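Local coordinates for protein ABC transporter (PDB 4G68) that probably serves as the extracellular solute-binding component of an ABC transporter, capturing sugars for import during xylan utilization by a thermophilic bacterium, at residues A343-L357 and W360-E374. Numbering follows the deposited sequence.
Sequences AKQLSDMDYLIATGL and WKYDNIDQSKVDPLE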
ATOM      1  N   ALA C 343     -17.010   3.597   4.526  1.00 23.98           N
ATOM      2  CA  ALA C 343     -16.186   3.436   3.326  1.00 24.31           C
ATOM      3  C   ALA C 343     -16.146   4.701   2.471  1.00 24.82           C
ATOM      4  O   ALA C 343     -15.051   5.211   2.182  1.00 22.89           O
ATOM      5  CB  ALA C 343     -16.667   2.256   2.511  1.00 25.73           C
ATOM      6  N   LYS C 344     -17.332   5.214   2.108  1.00 24.33           N
ATOM      7  CA  LYS C 344     -17.421   6.494   1.394  1.00 25.37           C
ATOM      8  C   LYS C 344     -16.679   7.626   2.115  1.00 24.19           C
ATOM      9  O   LYS C 344     -15.937   8.374   1.489  1.00 26.61           O
ATOM     10  CB  LYS C 344     -18.896   6.891   1.124  1.00 27.44           C
ATOM     11  CG  LYS C 344     -19.088   8.333   0.651  1.00 24.43           C
ATOM     12  CD  LYS C 344     -18.515   8.621  -0.746  1.00 27.92           C
ATOM     13  CE  LYS C 344     -18.602  10.109  -1.120  1.00 28.83           C
ATOM     14  NZ  LYS C 344     -18.095  10.348  -2.519  1.00 21.59           N
ATOM     15  N   GLN C 345     -16.890   7.768   3.422  1.00 26.12           N
ATOM     16  CA  GLN C 345     -16.200   8.822   4.186  1.00 24.06           C
ATOM     17  C   GLN C 345     -14.678   8.692   4.229  1.00 23.27           C
ATOM     18  O   GLN C 345     -13.985   9.714   4.166  1.00 23.59           O
ATOM     19  CB  GLN C 345     -16.761   8.961   5.610  1.00 26.79           C
ATOM     20  CG  GLN C 345     -18.258   9.322   5.660  1.00 27.61           C
ATOM     21  CD  GLN C 345     -18.580  10.630   4.953  1.00 31.04           C
ATOM     22  OE1 GLN C 345     -18.063  11.690   5.294  1.00 35.45           O
ATOM     23  NE2 GLN C 345     -19.427  10.552   3.952  1.00 37.89           N
ATOM     24  N   LEU C 346     -14.186   7.467   4.431  1.00 21.52           N
ATOM     25  CA  LEU C 346     -12.752   7.185   4.411  1.00 23.09           C
ATOM     26  C   LEU C 346     -12.163   7.502   3.046  1.00 22.57           C
ATOM     27  O   LEU C 346     -11.075   8.091   2.991  1.00 23.15           O
ATOM     28  CB  LEU C 346     -12.466   5.717   4.774  1.00 24.37           C
ATOM     29  CG  LEU C 346     -12.643   5.286   6.259  1.00 22.98           C
ATOM     30  CD1 LEU C 346     -12.279   3.810   6.405  1.00 22.10           C
ATOM     31  CD2 LEU C 346     -11.734   6.090   7.158  1.00 23.92           C
ATOM     32  N   SER C 347     -12.883   7.111   1.969  1.00 20.33           N
ATOM     33  CA  SER C 347     -12.429   7.372   0.585  1.00 22.15           C
ATOM     34  C   SER C 347     -12.253   8.899   0.346  1.00 22.04           C
ATOM     35  O   SER C 347     -11.230   9.345  -0.206  1.00 23.61           O
ATOM     36  CB  SER C 347     -13.430   6.786  -0.409  1.00 23.81           C
ATOM     37  OG  SER C 347     -13.025   7.030  -1.784  1.00 22.57           O
ATOM     38  N   ASP C 348     -13.265   9.700   0.727  1.00 20.83           N
ATOM     39  CA  ASP C 348     -13.173  11.178   0.568  1.00 19.60           C
ATOM     40  C   ASP C 348     -12.077  11.790   1.481  1.00 22.40           C
ATOM     41  O   ASP C 348     -11.340  12.704   1.073  1.00 22.47           O
ATOM     42  CB  ASP C 348     -14.482  11.829   0.985  1.00 20.60           C
ATOM     43  CG  ASP C 348     -15.594  11.655  -0.012  1.00 22.56           C
ATOM     44  OD1 ASP C 348     -15.422  10.965  -1.046  1.00 19.97           O
ATOM     45  OD2 ASP C 348     -16.670  12.296   0.263  1.00 22.73           O
ATOM     46  N   MET C 349     -11.975  11.285   2.711  1.00 22.17           N
ATOM     47  CA  MET C 349     -10.927  11.711   3.632  1.00 23.58           C
ATOM     48  C   MET C 349      -9.560  11.466   2.951  1.00 22.95           C
ATOM     49  O   MET C 349      -8.749  12.369   2.883  1.00 25.42           O
ATOM     50  CB  MET C 349     -11.000  10.899   4.944  1.00 23.11           C
ATOM     51  CG  MET C 349      -9.876  11.215   5.934  1.00 25.42           C
ATOM     52  SD  MET C 349      -9.660  10.027   7.270  1.00 18.99           S
ATOM     53  CE  MET C 349      -8.729   8.708   6.470  1.00 24.82           C
ATOM     54  N   ASP C 350      -9.349  10.243   2.441  1.00 21.89           N
ATOM     55  CA  ASP C 350      -8.063   9.786   1.825  1.00 21.98           C
ATOM     56  C   ASP C 350      -7.650  10.746   0.725  1.00 24.56           C
ATOM     57  O   ASP C 350      -6.499  11.220   0.667  1.00 25.13           O
ATOM     58  CB  ASP C 350      -8.254   8.397   1.160  1.00 22.91           C
ATOM     59  CG  ASP C 350      -8.033   7.229   2.094  1.00 26.13           C
ATOM     60  OD1 ASP C 350      -7.583   7.446   3.256  1.00 24.88           O
ATOM     61  OD2 ASP C 350      -8.318   6.059   1.643  1.00 24.36           O
ATOM     62  N   TYR C 351      -8.608  11.016  -0.158  1.00 24.05           N
ATOM     63  CA  TYR C 351      -8.445  11.973  -1.261  1.00 26.72           C
ATOM     64  C   TYR C 351      -8.009  13.381  -0.792  1.00 27.90           C
ATOM     65  O   TYR C 351      -7.065  13.971  -1.366  1.00 28.56           O
ATOM     66  CB  TYR C 351      -9.750  12.054  -2.050  1.00 30.41           C
ATOM     67  CG  TYR C 351      -9.677  12.827  -3.363  1.00 31.67           C
ATOM     68  CD1 TYR C 351      -8.578  12.682  -4.219  1.00 35.38           C
ATOM     69  CD2 TYR C 351     -10.713  13.667  -3.751  1.00 35.95           C
ATOM     70  CE1 TYR C 351      -8.498  13.374  -5.416  1.00 37.60           C
ATOM     71  CE2 TYR C 351     -10.661  14.364  -4.960  1.00 37.03           C
ATOM     72  CZ  TYR C 351      -9.556  14.209  -5.785  1.00 38.80           C
ATOM     73  OH  TYR C 351      -9.500  14.892  -6.975  1.00 40.39           O
ATOM     74  N   LEU C 352      -8.651  13.883   0.267  1.00 24.38           N
ATOM     75  CA  LEU C 352      -8.383  15.226   0.768  1.00 26.10           C
ATOM     76  C   LEU C 352      -7.035  15.354   1.473  1.00 27.91           C
ATOM     77  O   LEU C 352      -6.333  16.347   1.289  1.00 28.47           O
ATOM     78  CB  LEU C 352      -9.500  15.658   1.717  1.00 29.62           C
ATOM     79  CG  LEU C 352     -10.797  16.047   0.992  1.00 30.24           C
ATOM     80  CD1 LEU C 352     -11.980  16.093   1.954  1.00 31.50           C
ATOM     81  CD2 LEU C 352     -10.574  17.410   0.333  1.00 29.02           C
ATOM     82  N   ILE C 353      -6.676  14.338   2.251  1.00 24.78           N
ATOM     83  CA  ILE C 353      -5.466  14.343   3.042  1.00 23.98           C
ATOM     84  C   ILE C 353      -4.296  13.478   2.510  1.00 24.33           C
ATOM     85  O   ILE C 353      -3.219  13.477   3.124  1.00 27.38           O
ATOM     86  CB  ILE C 353      -5.770  14.100   4.537  1.00 25.69           C
ATOM     87  CG1 ILE C 353      -6.011  12.610   4.819  1.00 26.68           C
ATOM     88  CG2 ILE C 353      -6.976  14.952   4.983  1.00 23.39           C
ATOM     89  CD1 ILE C 353      -6.226  12.304   6.299  1.00 27.32           C
ATOM     90  N   ALA C 354      -4.506  12.760   1.404  1.00 20.06           N
ATOM     91  CA  ALA C 354      -3.458  11.961   0.731  1.00 20.75           C
ATOM     92  C   ALA C 354      -2.962  10.714   1.515  1.00 20.26           C
ATOM     93  O   ALA C 354      -1.866  10.206   1.290  1.00 19.53           O
ATOM     94  CB  ALA C 354      -2.296  12.850   0.219  1.00 17.40           C
ATOM     95  N   THR C 355      -3.819  10.219   2.402  1.00 21.97           N
ATOM     96  CA  THR C 355      -3.594   8.933   3.079  1.00 23.19           C
ATOM     97  C   THR C 355      -3.978   7.756   2.189  1.00 23.59           C
ATOM     98  O   THR C 355      -3.621   6.602   2.478  1.00 20.46           O
ATOM     99  CB  THR C 355      -4.420   8.780   4.394  1.00 23.82           C
ATOM    100  OG1 THR C 355      -5.814   9.091   4.157  1.00 22.92           O
ATOM    101  CG2 THR C 355      -3.838   9.602   5.511  1.00 22.88           C
ATOM    102  N   GLY C 356      -4.740   8.041   1.131  1.00 22.84           N
ATOM    103  CA  GLY C 356      -5.021   7.028   0.117  1.00 23.84           C
ATOM    104  C   GLY C 356      -5.450   7.589  -1.231  1.00 23.21           C
ATOM    105  O   GLY C 356      -5.496   8.813  -1.408  1.00 19.10           O
ATOM    106  N   LEU C 357      -5.691   6.691  -2.184  1.00 22.19           N
ATOM    107  CA  LEU C 357      -6.366   7.051  -3.434  1.00 22.62           C
ATOM    108  C   LEU C 357      -7.843   6.592  -3.363  1.00 22.19           C
ATOM    109  O   LEU C 357      -8.101   5.416  -3.022  1.00 22.97           O
ATOM    110  CB  LEU C 357      -5.655   6.403  -4.604  1.00 21.36           C
ATOM    111  CG  LEU C 357      -4.282   7.016  -4.885  1.00 24.99           C
ATOM    112  CD1 LEU C 357      -3.412   6.007  -5.624  1.00 25.06           C
ATOM    113  CD2 LEU C 357      -4.408   8.371  -5.625  1.00 26.63           C
ATOM    114  N   TRP C 360     -14.187   5.580  -4.100  1.00 21.03           N
ATOM    115  CA  TRP C 360     -15.536   6.091  -4.354  1.00 23.35           C
ATOM    116  C   TRP C 360     -15.413   7.303  -5.215  1.00 25.44           C
ATOM    117  O   TRP C 360     -14.351   7.946  -5.217  1.00 23.80           O
ATOM    118  CB  TRP C 360     -16.206   6.506  -3.066  1.00 24.87           C
ATOM    119  CG  TRP C 360     -16.594   5.324  -2.216  1.00 25.53           C
ATOM    120  CD1 TRP C 360     -15.739   4.362  -1.647  1.00 22.08           C
ATOM    121  CD2 TRP C 360     -17.954   4.893  -1.874  1.00 25.09           C
ATOM    122  NE1 TRP C 360     -16.464   3.418  -0.945  1.00 22.65           N
ATOM    123  CE2 TRP C 360     -17.805   3.658  -1.074  1.00 23.99           C
ATOM    124  CE3 TRP C 360     -19.257   5.366  -2.170  1.00 23.68           C
ATOM    125  CZ2 TRP C 360     -18.910   2.988  -0.549  1.00 23.95           C
ATOM    126  CZ3 TRP C 360     -20.348   4.666  -1.638  1.00 22.27           C
ATOM    127  CH2 TRP C 360     -20.180   3.510  -0.841  1.00 20.66           C
ATOM    128  N   LYS C 361     -16.466   7.618  -5.954  1.00 22.96           N
ATOM    129  CA  LYS C 361     -16.437   8.804  -6.840  1.00 26.54           C
ATOM    130  C   LYS C 361     -16.365   9.989  -5.899  1.00 29.02           C
ATOM    131  O   LYS C 361     -16.711   9.863  -4.728  1.00 30.12           O
ATOM    132  CB  LYS C 361     -17.678   8.891  -7.757  1.00 28.24           C
ATOM    133  CG  LYS C 361     -17.828   7.698  -8.685  1.00 26.53           C
ATOM    134  CD  LYS C 361     -19.213   7.637  -9.297  1.00 26.42           C
ATOM    135  CE  LYS C 361     -19.166   6.752 -10.538  1.00 27.97           C
ATOM    136  NZ  LYS C 361     -20.446   6.717 -11.308  1.00 26.73           N
ATOM    137  N   TYR C 362     -15.875  11.113  -6.401  1.00 25.89           N
ATOM    138  CA  TYR C 362     -15.482  12.200  -5.545  1.00 29.66           C
ATOM    139  C   TYR C 362     -15.878  13.551  -6.155  1.00 31.27           C
ATOM    140  O   TYR C 362     -15.230  14.562  -5.900  1.00 35.14           O
ATOM    141  CB  TYR C 362     -13.968  12.102  -5.253  1.00 26.91           C
ATOM    142  CG  TYR C 362     -13.132  11.877  -6.488  1.00 25.62           C
ATOM    143  CD1 TYR C 362     -12.727  12.961  -7.289  1.00 25.54           C
ATOM    144  CD2 TYR C 362     -12.697  10.604  -6.835  1.00 26.18           C
ATOM    145  CE1 TYR C 362     -11.938  12.768  -8.397  1.00 24.24           C
ATOM    146  CE2 TYR C 362     -11.900  10.400  -7.960  1.00 25.87           C
ATOM    147  CZ  TYR C 362     -11.519  11.496  -8.733  1.00 25.09           C
ATOM    148  OH  TYR C 362     -10.735  11.324  -9.867  1.00 22.86           O
ATOM    149  N   ASP C 363     -16.949  13.535  -6.961  1.00 35.49           N
ATOM    150  CA  ASP C 363     -17.583  14.766  -7.508  1.00 36.30           C
ATOM    151  C   ASP C 363     -18.083  15.710  -6.413  1.00 36.91           C
ATOM    152  O   ASP C 363     -18.041  16.934  -6.584  1.00 34.81           O
ATOM    153  CB  ASP C 363     -18.770  14.402  -8.412  1.00 40.56           C
ATOM    154  CG  ASP C 363     -18.388  13.440  -9.517  1.00 39.54           C
ATOM    155  OD1 ASP C 363     -17.643  13.837 -10.441  1.00 41.44           O
ATOM    156  OD2 ASP C 363     -18.847  12.279  -9.464  1.00 43.70           O
ATOM    157  N   ASN C 364     -18.544  15.147  -5.288  1.00 33.64           N
ATOM    158  CA  ASN C 364     -18.925  15.963  -4.128  1.00 33.65           C
ATOM    159  C   ASN C 364     -17.811  16.793  -3.486  1.00 33.20           C
ATOM    160  O   ASN C 364     -18.134  17.659  -2.647  1.00 31.75           O
ATOM    161  CB  ASN C 364     -19.610  15.125  -3.034  1.00 29.73           C
ATOM    162  CG  ASN C 364     -18.738  13.929  -2.541  1.00 27.52           C
ATOM    163  OD1 ASN C 364     -18.599  13.712  -1.364  1.00 24.22           O
ATOM    164  ND2 ASN C 364     -18.239  13.132  -3.451  1.00 25.61           N
ATOM    165  N   ILE C 365     -16.548  16.518  -3.847  1.00 31.95           N
ATOM    166  CA  ILE C 365     -15.363  17.119  -3.188  1.00 31.63           C
ATOM    167  C   ILE C 365     -14.830  18.320  -3.976  1.00 29.51           C
ATOM    168  O   ILE C 365     -14.774  18.284  -5.183  1.00 30.95           O
ATOM    169  CB  ILE C 365     -14.181  16.099  -2.997  1.00 32.62           C
ATOM    170  CG1 ILE C 365     -14.527  14.985  -1.973  1.00 31.13           C
ATOM    171  CG2 ILE C 365     -12.901  16.804  -2.529  1.00 32.28           C
ATOM    172  CD1 ILE C 365     -15.291  15.429  -0.733  1.00 32.26           C
ATOM    173  N   ASP C 366     -14.419  19.368  -3.260  1.00 33.77           N
ATOM    174  CA  ASP C 366     -13.837  20.554  -3.885  1.00 33.06           C
ATOM    175  C   ASP C 366     -12.360  20.322  -4.153  1.00 34.90           C
ATOM    176  O   ASP C 366     -11.527  20.331  -3.221  1.00 31.05           O
ATOM    177  CB  ASP C 366     -14.048  21.751  -2.962  1.00 33.52           C
ATOM    178  CG  ASP C 366     -13.548  23.067  -3.541  1.00 36.02           C
ATOM    179  OD1 ASP C 366     -13.166  23.184  -4.722  1.00 36.70           O
ATOM    180  OD2 ASP C 366     -13.548  24.023  -2.733  1.00 37.81           O
ATOM    181  N   GLN C 367     -12.075  20.112  -5.433  1.00 31.04           N
ATOM    182  CA  GLN C 367     -10.755  19.870  -5.981  1.00 33.44           C
ATOM    183  C   GLN C 367      -9.683  20.859  -5.484  1.00 32.24           C
ATOM    184  O   GLN C 367      -8.531  20.487  -5.371  1.00 29.65           O
ATOM    185  CB  GLN C 367     -10.851  19.835  -7.517  1.00 32.30           C
ATOM    186  CG  GLN C 367      -9.557  19.617  -8.310  1.00 39.27           C
ATOM    187  CD  GLN C 367      -9.151  18.143  -8.472  1.00 41.92           C
ATOM    188  OE1 GLN C 367      -7.958  17.831  -8.490  1.00 47.05           O
ATOM    189  NE2 GLN C 367     -10.135  17.246  -8.634  1.00 40.71           N
ATOM    190  N   SER C 368     -10.083  22.084  -5.150  1.00 33.50           N
ATOM    191  CA  SER C 368      -9.155  23.116  -4.719  1.00 33.49           C
ATOM    192  C   SER C 368      -8.645  22.866  -3.273  1.00 33.91           C
ATOM    193  O   SER C 368      -7.697  23.518  -2.812  1.00 33.63           O
ATOM    194  CB  SER C 368      -9.853  24.470  -4.816  1.00 32.54           C
ATOM    195  OG  SER C 368     -10.726  24.642  -3.714  1.00 32.25           O
ATOM    196  N   LYS C 369      -9.320  21.952  -2.567  1.00 32.07           N
ATOM    197  CA  LYS C 369      -8.954  21.526  -1.221  1.00 35.77           C
ATOM    198  C   LYS C 369      -7.987  20.319  -1.227  1.00 34.28           C
ATOM    199  O   LYS C 369      -7.340  20.012  -0.227  1.00 36.88           O
ATOM    200  CB  LYS C 369     -10.205  21.142  -0.451  1.00 34.74           C
ATOM    201  CG  LYS C 369     -10.096  21.283   1.055  1.00 41.59           C
ATOM    202  CD  LYS C 369     -11.499  21.376   1.655  1.00 45.01           C
ATOM    203  CE  LYS C 369     -11.526  21.116   3.149  1.00 42.07           C
ATOM    204  NZ  LYS C 369     -11.095  19.731   3.446  1.00 38.17           N
ATOM    205  N   VAL C 370      -7.881  19.647  -2.350  1.00 31.47           N
ATOM    206  CA  VAL C 370      -7.055  18.451  -2.384  1.00 32.85           C
ATOM    207  C   VAL C 370      -5.580  18.790  -2.616  1.00 29.33           C
ATOM    208  O   VAL C 370      -5.283  19.763  -3.312  1.00 26.05           O
ATOM    209  CB  VAL C 370      -7.608  17.416  -3.373  1.00 32.18           C
ATOM    210  CG1 VAL C 370      -9.110  17.285  -3.211  1.00 31.67           C
ATOM    211  CG2 VAL C 370      -7.275  17.751  -4.791  1.00 34.98           C
ATOM    212  N   ASP C 371      -4.676  18.016  -2.005  1.00 28.95           N
ATOM    213  CA  ASP C 371      -3.276  18.404  -2.017  1.00 30.20           C
ATOM    214  C   ASP C 371      -2.703  18.149  -3.402  1.00 29.53           C
ATOM    215  O   ASP C 371      -3.038  17.138  -4.003  1.00 27.53           O
ATOM    216  CB  ASP C 371      -2.476  17.679  -0.929  1.00 32.69           C
ATOM    217  CG  ASP C 371      -1.064  18.235  -0.769  1.00 35.03           C
ATOM    218  OD1 ASP C 371      -0.816  19.050   0.153  1.00 35.32           O
ATOM    219  OD2 ASP C 371      -0.203  17.861  -1.586  1.00 33.49           O
ATOM    220  N   PRO C 372      -1.844  19.064  -3.895  1.00 28.93           N
ATOM    221  CA  PRO C 372      -1.267  18.886  -5.215  1.00 30.05           C
ATOM    222  C   PRO C 372      -0.559  17.563  -5.404  1.00 26.04           C
ATOM    223  O   PRO C 372      -0.613  17.017  -6.496  1.00 24.40           O
ATOM    224  CB  PRO C 372      -0.281  20.051  -5.345  1.00 33.46           C
ATOM    225  CG  PRO C 372      -0.899  21.135  -4.526  1.00 32.69           C
ATOM    226  CD  PRO C 372      -1.590  20.430  -3.373  1.00 31.72           C
ATOM    227  N   LEU C 373       0.071  17.046  -4.345  1.00 27.15           N
ATOM    228  CA  LEU C 373       0.780  15.781  -4.376  1.00 20.27           C
ATOM    229  C   LEU C 373      -0.173  14.596  -4.623  1.00 21.38           C
ATOM    230  O   LEU C 373       0.136  13.677  -5.404  1.00 21.08           O
ATOM    231  CB  LEU C 373       1.595  15.575  -3.081  1.00 21.67           C
ATOM    232  CG  LEU C 373       2.543  14.372  -3.018  1.00 22.94           C
ATOM    233  CD1 LEU C 373       3.647  14.496  -4.070  1.00 21.84           C
ATOM    234  CD2 LEU C 373       3.182  14.211  -1.610  1.00 23.42           C
ATOM    235  N   GLU C 374      -1.352  14.651  -4.024  1.00 21.15           N
ATOM    236  CA  GLU C 374      -2.410  13.686  -4.331  1.00 21.94           C
ATOM    237  C   GLU C 374      -2.813  13.645  -5.817  1.00 20.31           C
ATOM    238  O   GLU C 374      -2.992  12.566  -6.408  1.00 22.18           O
ATOM    239  CB  GLU C 374      -3.647  13.999  -3.478  1.00 18.85           C
ATOM    240  CG  GLU C 374      -4.846  13.055  -3.676  1.00 20.57           C
ATOM    241  CD  GLU C 374      -4.704  11.647  -3.041  1.00 23.81           C
ATOM    242  OE1 GLU C 374      -3.596  11.225  -2.614  1.00 24.30           O
ATOM    243  OE2 GLU C 374      -5.726  10.925  -3.041  1.00 22.18           O
TER
HETATM  244  O   HOH W   1     -13.769   9.200  -2.567  1.00 25.55           O
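Trp360 lies flat on the start of 343-357: the Lys344 backbone rises over one ring face, and Lys344 CB stands 3.7 Å from the centroid of the six-membered ring, only 13° off its normal, a CH-pi contact. Ala343 CB and Ser347 CB fill in obliquely around the indole, whose NE1 is bonded to Pro149 O. Beside it, Trp360 N donates to Ser347 OG at 3.0 Å in a fairly straight bond (163°), and one water donates to Asp348 OD1 and Trp360 O. Replacing the indole of Trp360 by an alanine side chain is likely to open a gap over Lys344 and Ala343 and leave Pro149 O without this donor. Further along, Tyr351, with CG anti to its own N, projects into a hollow lined by Tyr362, Ile365, Val370 and Glu374. Val370 CG1 covers one face, 4.0 Å from the ring centroid; the Tyr362 ring meets it obliquely, planes at 44°, while Glu374 OE2 sits in plane at the edge. Leu352 CD2 settles into a notch formed by Ile365 CG2 (3.7 Å), Val370 CG1 and Lys369 CB. Where the helix ends, Glu374 lies alongside Ala354, its OE2 2.7 Å from Gly356 O, close enough that the acid probably carries a proton. After strand 357-358 returns the chain to Ser347, 360-374 runs alongside helix 332-353 in the same direction, covering one flank, within a solute-binding protein of the PBP clan.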